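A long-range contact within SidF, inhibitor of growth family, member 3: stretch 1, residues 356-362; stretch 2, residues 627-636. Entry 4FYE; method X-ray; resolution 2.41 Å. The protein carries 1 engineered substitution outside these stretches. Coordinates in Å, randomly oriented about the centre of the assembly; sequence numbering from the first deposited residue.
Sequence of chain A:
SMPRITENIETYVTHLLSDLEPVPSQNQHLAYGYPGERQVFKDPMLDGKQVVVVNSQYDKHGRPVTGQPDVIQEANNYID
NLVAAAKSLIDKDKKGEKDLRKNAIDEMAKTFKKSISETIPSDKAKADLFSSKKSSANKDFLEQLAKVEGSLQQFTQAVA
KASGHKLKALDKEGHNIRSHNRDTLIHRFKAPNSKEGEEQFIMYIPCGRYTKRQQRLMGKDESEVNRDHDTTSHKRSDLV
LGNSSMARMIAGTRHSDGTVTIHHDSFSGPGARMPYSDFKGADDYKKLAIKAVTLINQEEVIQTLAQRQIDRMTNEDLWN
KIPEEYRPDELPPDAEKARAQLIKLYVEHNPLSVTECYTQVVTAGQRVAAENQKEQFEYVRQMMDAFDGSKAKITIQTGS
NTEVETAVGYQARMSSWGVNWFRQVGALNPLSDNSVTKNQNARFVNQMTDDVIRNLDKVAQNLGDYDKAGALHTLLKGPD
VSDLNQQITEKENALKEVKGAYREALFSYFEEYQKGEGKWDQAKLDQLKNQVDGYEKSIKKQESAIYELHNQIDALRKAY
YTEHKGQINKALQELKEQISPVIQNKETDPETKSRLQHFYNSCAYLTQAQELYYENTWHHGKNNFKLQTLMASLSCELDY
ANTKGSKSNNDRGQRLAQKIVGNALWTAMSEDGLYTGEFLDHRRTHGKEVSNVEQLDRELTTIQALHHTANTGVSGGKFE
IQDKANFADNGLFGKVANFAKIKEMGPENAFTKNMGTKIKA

Stretch 1, residues 356-362: ECYTQVV
Stretch 2 627-636: LQTLMASLSC

A strand laid against a helix offers every second side chain to its partner, and the helix answers with residues spaced three or four apart; the pairing of residues 356-362 with 627-636 in SidF is a compact example. Residues 356-360 form a strand that begins earlier in the chain, with phi between -84° and -113° and psi between 99° and 156°. V361 leaves the extended conformation at phi/psi -141°/9°, and V362 follows at -60°/161°. The second stretch is helical throughout and extends beyond both ends, with phi from -58° to -79° and psi from -35° to -51°. Its backbone hydrogen bonds include M631 N to L627 O at 2.9 Å, A632 N to Q628 O at 2.9 Å and S635 N to M631 O at 3.0 Å.

The two axes run nearly antiparallel, at 168°, and approach to 8.9 Å. The register is set by the CA atoms of C357 and S635, 6.5 Å apart, and those of T359 and Q628, 6.2 Å apart. No hydrogen bond crosses between the stretches; the helix satisfies its backbone internally, and the contact, burying 255 Å² in total, rests on packing.

Alternation selects the residues that take part. C357 and T359 of the strand, and V361 just past its end, direct their CA-to-CB bonds toward the helix, whereas Y358 and Q360, both with chi1 t, point away and are joined by a weak hydrogen bond from Q360 NE2 to Y358 OH at 3.3 Å.

At one end, C357 (chi1 t) places its polarizable SG 3.6 Å from S635 CB. S635 adopts chi1 p, at 82°, which lets its OG donate to A632 O at 2.9 Å; the hydroxyl is thus satisfied within the helix, although S635 OG still lies 3.8 Å from C357 SG.

T359 occupies the middle, with chi1 p. Its CG2 lies 4.1 Å from Q628 O and 4.5 Å from M631 CB. T359 OG1, hydrogen-bonded elsewhere in the structure, sits 3.9 Å from A632 CB, and T359 CG2 lies 4.2 Å from the same A632 CB, so both branches face the alanine. The small alanine side chain, directed sideways, meets the threonine without a polar pairing. M631 (chi1 m, chi2 m) starts toward the strand, but its end leads away, so it contributes chiefly the base of its side chain.

At the other end, V361 (chi1 113°, between wells) brings CG2 to 3.7 Å from Q628 CG. Q628, with chi1 m, chi2 92° and chi3 -39°, packs its CG against the valine; its NE2, hydrogen-bonded elsewhere in the structure, also lies 4.2 Å from V361 CG2.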

ATOM      1  N   GLU A 356      -6.572  -5.691 -10.035  1.00 49.92           N
ATOM      2  CA  GLU A 356      -5.604  -4.924  -9.294  1.00 47.51           C
ATOM      3  C   GLU A 356      -5.251  -3.618  -9.986  1.00 48.08           C
ATOM      4  O   GLU A 356      -4.930  -3.628 -11.173  1.00 50.19           O
ATOM      5  CB  GLU A 356      -4.349  -5.735  -9.086  1.00 48.70           C
ATOM      6  CG  GLU A 356      -3.299  -5.002  -8.273  1.00 43.02           C
ATOM      7  CD  GLU A 356      -1.894  -5.656  -8.297  1.00 49.50           C
ATOM      8  OE1 GLU A 356      -1.000  -5.047  -7.649  1.00 43.77           O
ATOM      9  OE2 GLU A 356      -1.672  -6.761  -8.909  1.00 47.39           O
ATOM     10  N   CYS A 357      -5.299  -2.505  -9.236  1.00 47.49           N
ATOM     11  CA  CYS A 357      -4.816  -1.205  -9.717  1.00 48.17           C
ATOM     12  C   CYS A 357      -3.573  -0.789  -8.899  1.00 45.80           C
ATOM     13  O   CYS A 357      -3.661  -0.394  -7.731  1.00 51.39           O
ATOM     14  CB  CYS A 357      -5.919  -0.137  -9.612  1.00 49.91           C
ATOM     15  SG  CYS A 357      -5.337   1.546 -10.071  1.00 56.41           S
ATOM     16  N   TYR A 358      -2.410  -0.903  -9.496  1.00 46.14           N
ATOM     17  CA  TYR A 358      -1.178  -0.641  -8.771  1.00 43.42           C
ATOM     18  C   TYR A 358      -0.765   0.804  -9.069  1.00 42.44           C
ATOM     19  O   TYR A 358      -0.336   1.098 -10.152  1.00 48.54           O
ATOM     20  CB  TYR A 358      -0.137  -1.705  -9.181  1.00 39.08           C
ATOM     21  CG  TYR A 358       1.224  -1.498  -8.613  1.00 42.54           C
ATOM     22  CD1 TYR A 358       1.408  -1.036  -7.312  1.00 41.22           C
ATOM     23  CD2 TYR A 358       2.352  -1.806  -9.353  1.00 40.79           C
ATOM     24  CE1 TYR A 358       2.689  -0.852  -6.797  1.00 42.27           C
ATOM     25  CE2 TYR A 358       3.622  -1.587  -8.858  1.00 42.20           C
ATOM     26  CZ  TYR A 358       3.795  -1.105  -7.588  1.00 45.47           C
ATOM     27  OH  TYR A 358       5.089  -0.923  -7.097  1.00 54.29           O
ATOM     28  N   THR A 359      -0.946   1.751  -8.161  1.00 44.02           N
ATOM     29  CA  THR A 359      -0.387   3.081  -8.488  1.00 43.55           C
ATOM     30  C   THR A 359       1.028   3.192  -7.905  1.00 42.85           C
ATOM     31  O   THR A 359       1.224   3.439  -6.728  1.00 43.51           O
ATOM     32  CB  THR A 359      -1.280   4.225  -8.045  1.00 41.52           C
ATOM     33  OG1 THR A 359      -1.631   3.975  -6.726  1.00 39.02           O
ATOM     34  CG2 THR A 359      -2.635   4.245  -8.891  1.00 46.44           C
ATOM     35  N   GLN A 360       2.015   2.967  -8.756  1.00 40.67           N
ATOM     36  CA  GLN A 360       3.402   3.013  -8.310  1.00 40.06           C
ATOM     37  C   GLN A 360       3.890   4.462  -8.331  1.00 41.18           C
ATOM     38  O   GLN A 360       3.395   5.296  -9.127  1.00 41.83           O
ATOM     39  CB  GLN A 360       4.232   2.179  -9.274  1.00 39.79           C
ATOM     40  CG  GLN A 360       5.646   1.908  -8.865  1.00 41.67           C
ATOM     41  CD  GLN A 360       6.409   1.152  -9.966  1.00 50.09           C
ATOM     42  OE1 GLN A 360       6.424   1.560 -11.158  1.00 47.34           O
ATOM     43  NE2 GLN A 360       7.059   0.052  -9.570  1.00 46.92           N
ATOM     44  N   VAL A 361       4.900   4.741  -7.516  1.00 38.59           N
ATOM     45  CA  VAL A 361       5.291   6.100  -7.218  1.00 42.56           C
ATOM     46  C   VAL A 361       6.855   6.323  -7.124  1.00 43.07           C
ATOM     47  O   VAL A 361       7.337   7.354  -6.756  1.00 45.60           O
ATOM     48  CB  VAL A 361       4.432   6.482  -5.998  1.00 43.55           C
ATOM     49  CG1 VAL A 361       5.230   6.675  -4.758  1.00 39.85           C
ATOM     50  CG2 VAL A 361       3.410   7.554  -6.328  1.00 46.72           C
ATOM     51  N   VAL A 362       7.605   5.305  -7.501  1.00 47.57           N
ATOM     52  CA  VAL A 362       9.051   5.266  -7.866  1.00 45.47           C
ATOM     53  C   VAL A 362       9.392   6.171  -9.082  1.00 44.38           C
ATOM     54  O   VAL A 362       8.528   6.618  -9.771  1.00 47.13           O
ATOM     55  CB  VAL A 362       9.261   3.766  -8.199  1.00 49.60           C
ATOM     56  CG1 VAL A 362       9.881   3.501  -9.558  1.00 56.30           C
ATOM     57  CG2 VAL A 362       9.751   2.914  -7.017  1.00 43.39           C
ATOM     58  N   LEU A 627      -2.157  13.150  -8.905  1.00 43.88           N
ATOM     59  CA  LEU A 627      -2.652  12.409 -10.051  1.00 45.59           C
ATOM     60  C   LEU A 627      -2.727  10.968  -9.599  1.00 45.16           C
ATOM     61  O   LEU A 627      -3.758  10.319  -9.802  1.00 46.21           O
ATOM     62  CB  LEU A 627      -1.799  12.600 -11.314  1.00 45.95           C
ATOM     63  CG  LEU A 627      -2.084  11.665 -12.518  1.00 49.48           C
ATOM     64  CD1 LEU A 627      -3.539  11.747 -12.983  1.00 42.89           C
ATOM     65  CD2 LEU A 627      -1.116  12.000 -13.667  1.00 47.44           C
ATOM     66  N   GLN A 628      -1.685  10.528  -8.894  1.00 42.61           N
ATOM     67  CA  GLN A 628      -1.617   9.199  -8.301  1.00 38.29           C
ATOM     68  C   GLN A 628      -2.781   9.017  -7.344  1.00 37.23           C
ATOM     69  O   GLN A 628      -3.490   7.988  -7.372  1.00 36.97           O
ATOM     70  CB  GLN A 628      -0.251   9.045  -7.629  1.00 39.41           C
ATOM     71  CG  GLN A 628       0.964   9.296  -8.561  1.00 37.31           C
ATOM     72  CD  GLN A 628       1.476  10.742  -8.570  1.00 37.17           C
ATOM     73  OE1 GLN A 628       0.711  11.660  -8.530  1.00 41.28           O
ATOM     74  NE2 GLN A 628       2.770  10.933  -8.712  1.00 35.88           N
ATOM     75  N   THR A 629      -3.049  10.047  -6.533  1.00 39.52           N
ATOM     76  CA  THR A 629      -4.164   9.962  -5.562  1.00 35.84           C
ATOM     77  C   THR A 629      -5.499   9.875  -6.259  1.00 38.64           C
ATOM     78  O   THR A 629      -6.348   9.087  -5.841  1.00 40.72           O
ATOM     79  CB  THR A 629      -4.230  11.176  -4.635  1.00 35.80           C
ATOM     80  OG1 THR A 629      -3.008  11.247  -3.917  1.00 37.80           O
ATOM     81  CG2 THR A 629      -5.367  11.023  -3.599  1.00 32.03           C
ATOM     82  N   LEU A 630      -5.652  10.619  -7.368  1.00 41.82           N
ATOM     83  CA  LEU A 630      -6.911  10.684  -8.063  1.00 41.60           C
ATOM     84  C   LEU A 630      -7.183   9.358  -8.636  1.00 43.97           C
ATOM     85  O   LEU A 630      -8.242   8.760  -8.394  1.00 49.06           O
ATOM     86  CB  LEU A 630      -6.907  11.771  -9.122  1.00 43.45           C
ATOM     87  CG  LEU A 630      -6.959  13.104  -8.369  1.00 43.76           C
ATOM     88  CD1 LEU A 630      -6.564  14.367  -9.179  1.00 44.84           C
ATOM     89  CD2 LEU A 630      -8.341  13.240  -7.748  1.00 46.17           C
ATOM     90  N   MET A 631      -6.206   8.840  -9.342  1.00 46.59           N
ATOM     91  CA  MET A 631      -6.381   7.533  -9.986  1.00 48.73           C
ATOM     92  C   MET A 631      -6.575   6.431  -8.940  1.00 48.47           C
ATOM     93  O   MET A 631      -7.396   5.523  -9.133  1.00 50.29           O
ATOM     94  CB  MET A 631      -5.223   7.242 -10.936  1.00 48.67           C
ATOM     95  CG  MET A 631      -5.086   8.273 -12.034  1.00 49.81           C
ATOM     96  SD  MET A 631      -6.614   8.176 -12.984  1.00 64.71           S
ATOM     97  CE  MET A 631      -6.108   7.237 -14.394  1.00 62.13           C
ATOM     98  N   ALA A 632      -5.913   6.535  -7.778  1.00 48.45           N
ATOM     99  CA  ALA A 632      -6.091   5.424  -6.808  1.00 42.99           C
ATOM    100  C   ALA A 632      -7.483   5.545  -6.266  1.00 45.16           C
ATOM    101  O   ALA A 632      -8.196   4.568  -6.117  1.00 47.89           O
ATOM    102  CB  ALA A 632      -5.087   5.486  -5.705  1.00 41.38           C
ATOM    103  N   SER A 633      -7.908   6.767  -6.003  1.00 48.62           N
ATOM    104  CA  SER A 633      -9.271   6.965  -5.501  1.00 49.37           C
ATOM    105  C   SER A 633     -10.325   6.448  -6.503  1.00 54.08           C
ATOM    106  O   SER A 633     -11.361   5.864  -6.107  1.00 50.94           O
ATOM    107  CB  SER A 633      -9.459   8.440  -5.210  1.00 47.50           C
ATOM    108  OG  SER A 633      -8.447   8.800  -4.259  1.00 42.81           O
ATOM    109  N   LEU A 634     -10.021   6.591  -7.791  1.00 50.15           N
ATOM    110  CA  LEU A 634     -10.959   6.210  -8.835  1.00 49.97           C
ATOM    111  C   LEU A 634     -11.098   4.705  -8.892  1.00 48.60           C
ATOM    112  O   LEU A 634     -12.200   4.154  -9.182  1.00 49.76           O
ATOM    113  CB  LEU A 634     -10.413   6.635 -10.168  1.00 51.64           C
ATOM    114  CG  LEU A 634     -11.318   7.135 -11.281  1.00 55.78           C
ATOM    115  CD1 LEU A 634     -10.548   6.886 -12.566  1.00 55.51           C
ATOM    116  CD2 LEU A 634     -12.702   6.517 -11.299  1.00 53.47           C
ATOM    117  N   SER A 635      -9.976   4.040  -8.673  1.00 45.03           N
ATOM    118  CA  SER A 635     -10.016   2.611  -8.692  1.00 46.54           C
ATOM    119  C   SER A 635     -10.723   2.114  -7.439  1.00 47.66           C
ATOM    120  O   SER A 635     -11.481   1.154  -7.513  1.00 51.57           O
ATOM    121  CB  SER A 635      -8.642   2.046  -8.801  1.00 50.43           C
ATOM    122  OG  SER A 635      -8.070   2.027  -7.503  1.00 59.87           O
ATOM    123  N   CYS A 636     -10.543   2.765  -6.290  1.00 47.08           N
ATOM    124  CA  CYS A 636     -11.444   2.422  -5.173  1.00 47.80           C
ATOM    125  C   CYS A 636     -12.919   2.656  -5.573  1.00 48.42           C
ATOM    126  O   CYS A 636     -13.787   1.925  -5.162  1.00 49.74           O
ATOM    127  CB  CYS A 636     -11.067   3.163  -3.862  1.00 39.99           C
ATOM    128  SG  CYS A 636      -9.421   2.721  -3.374  0.52 33.59           S
TER